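PDB 1P8C: carboxymuconolactone decarboxylase-like domain-containing protein from Thermotoga maritima, which is of unknown function but belongs to the carboxymuconolactone decarboxylase family and may have a peroxiredoxin-like oxidoreductase activity. Local coordinates for residues His88-Val93 against Val125-Glu130. Numbering follows the deposited sequence.
Sequences HLVRCV and VGFLEE
In the helical core of this carboxymuconolactone decarboxylase-family chain, Leu89 of helix 82-94, whose N-terminal end carries the Cys81-Cys84 disulfide, packs against Phe127 of the last helix, 118-136. The two short segments run at 40° to each other with their axes 10.3 Å apart, and Leu89 lies level with Leu128. Leu89 reaches the aromatic ring with its CD1 methyl, which comes to the ring edge in the ring plane, 3.4 Å from Phe127 CD2. The two side chains lie alongside each other, pointing opposite ways, and Leu89 CB is 4.1 Å from the same Phe127 CD2. With chi1 at -169°, Phe127 CG sits opposite its backbone N and the ring extends toward helix 82-94, where CE2 is 4.0 Å from Val90 CG1, a methyl near the ring plane at the edge. Leu89 CD2 lies 4.4 Å from Leu128 CB. One turn after Leu89, Val93 CG2 is 4.3 Å from Leu128 CD1. Beside this contact, Tyr25 of helix 25-41 packs on both Val90 and Phe127, and Leu128 also rests on Ile102 of helix 99-113. No hydrogen bond spans the two segments; apolar edge and methyl contacts join them, as expected of the all-helical fold of the carboxymuconolactone decarboxylase family.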
# COMPACT_ATOMS: atom_id res chain seq x y z
N HIS C 88 -14.28 12.90 3.68
CA HIS C 88 -15.18 12.70 2.55
C HIS C 88 -16.56 12.24 2.97
O HIS C 88 -17.51 12.27 2.18
CB HIS C 88 -14.57 11.72 1.55
CG HIS C 88 -13.37 12.27 0.86
ND1 HIS C 88 -13.46 13.27 -0.09
CD2 HIS C 88 -12.05 12.03 1.04
CE1 HIS C 88 -12.24 13.62 -0.46
NE2 HIS C 88 -11.37 12.89 0.21
N LEU C 89 -16.66 11.77 4.21
CA LEU C 89 -17.95 11.36 4.73
C LEU C 89 -18.82 12.62 4.88
O LEU C 89 -19.92 12.70 4.28
CB LEU C 89 -17.82 10.64 6.08
CG LEU C 89 -17.76 9.10 6.03
CD1 LEU C 89 -17.63 8.56 7.45
CD2 LEU C 89 -19.02 8.53 5.36
N VAL C 90 -18.35 13.60 5.64
CA VAL C 90 -19.18 14.79 5.79
C VAL C 90 -19.43 15.37 4.39
O VAL C 90 -20.56 15.73 4.05
CB VAL C 90 -18.56 15.87 6.71
CG1 VAL C 90 -17.57 15.23 7.72
CG2 VAL C 90 -17.94 16.95 5.90
N ARG C 91 -18.40 15.42 3.56
CA ARG C 91 -18.61 15.96 2.22
C ARG C 91 -19.74 15.24 1.49
O ARG C 91 -20.52 15.88 0.78
CB ARG C 91 -17.32 15.89 1.40
CG ARG C 91 -16.25 16.87 1.86
CD ARG C 91 -16.22 18.12 0.98
NE ARG C 91 -17.47 18.86 1.04
CZ ARG C 91 -18.16 19.29 -0.02
NH1 ARG C 91 -17.71 19.05 -1.24
NH2 ARG C 91 -19.31 19.96 0.16
N CYS C 92 -19.83 13.93 1.64
CA CYS C 92 -20.87 13.16 0.96
C CYS C 92 -22.24 13.52 1.54
O CYS C 92 -23.25 13.57 0.83
CB CYS C 92 -20.59 11.65 1.08
SG CYS C 92 -19.33 10.96 -0.09
N VAL C 93 -22.25 13.77 2.84
CA VAL C 93 -23.48 14.15 3.51
C VAL C 93 -23.93 15.50 2.96
O VAL C 93 -25.07 15.63 2.49
CB VAL C 93 -23.28 14.29 5.04
CG1 VAL C 93 -24.44 15.06 5.65
CG2 VAL C 93 -23.17 12.90 5.67
N VAL C 125 -18.79 3.85 9.83
CA VAL C 125 -20.23 3.75 10.11
C VAL C 125 -20.59 4.44 11.41
O VAL C 125 -21.59 5.14 11.48
CB VAL C 125 -20.72 2.28 10.15
CG1 VAL C 125 -22.17 2.24 10.58
CG2 VAL C 125 -20.59 1.64 8.78
N GLY C 126 -19.77 4.25 12.43
CA GLY C 126 -20.03 4.90 13.70
C GLY C 126 -20.01 6.40 13.51
O GLY C 126 -20.77 7.14 14.13
N PHE C 127 -19.12 6.84 12.61
CA PHE C 127 -18.97 8.25 12.32
C PHE C 127 -20.16 8.75 11.51
O PHE C 127 -20.70 9.81 11.79
CB PHE C 127 -17.67 8.51 11.53
CG PHE C 127 -17.31 9.98 11.40
CD1 PHE C 127 -17.00 10.73 12.54
CD2 PHE C 127 -17.34 10.62 10.17
CE1 PHE C 127 -16.73 12.10 12.43
CE2 PHE C 127 -17.08 11.99 10.06
CZ PHE C 127 -16.77 12.72 11.19
N LEU C 128 -20.55 7.97 10.50
CA LEU C 128 -21.66 8.36 9.67
C LEU C 128 -22.94 8.44 10.45
O LEU C 128 -23.83 9.23 10.10
CB LEU C 128 -21.84 7.37 8.53
CG LEU C 128 -23.16 7.44 7.75
CD1 LEU C 128 -23.31 8.80 7.04
CD2 LEU C 128 -23.19 6.31 6.74
N GLU C 129 -23.04 7.61 11.50
CA GLU C 129 -24.24 7.59 12.34
C GLU C 129 -24.27 8.87 13.14
O GLU C 129 -25.34 9.43 13.38
CB GLU C 129 -24.25 6.38 13.28
CG GLU C 129 -25.08 5.22 12.75
CD GLU C 129 -25.19 4.04 13.71
OE1 GLU C 129 -25.80 3.02 13.32
OE2 GLU C 129 -24.67 4.14 14.85
N GLU C 130 -23.10 9.33 13.55
CA GLU C 130 -23.04 10.58 14.31
C GLU C 130 -23.50 11.75 13.45
O GLU C 130 -24.24 12.62 13.90
CB GLU C 130 -21.64 10.86 14.82
CG GLU C 130 -21.53 12.26 15.39
CD GLU C 130 -20.22 12.49 16.09
OE1 GLU C 130 -19.17 12.21 15.48
OE2 GLU C 130 -20.24 12.97 17.24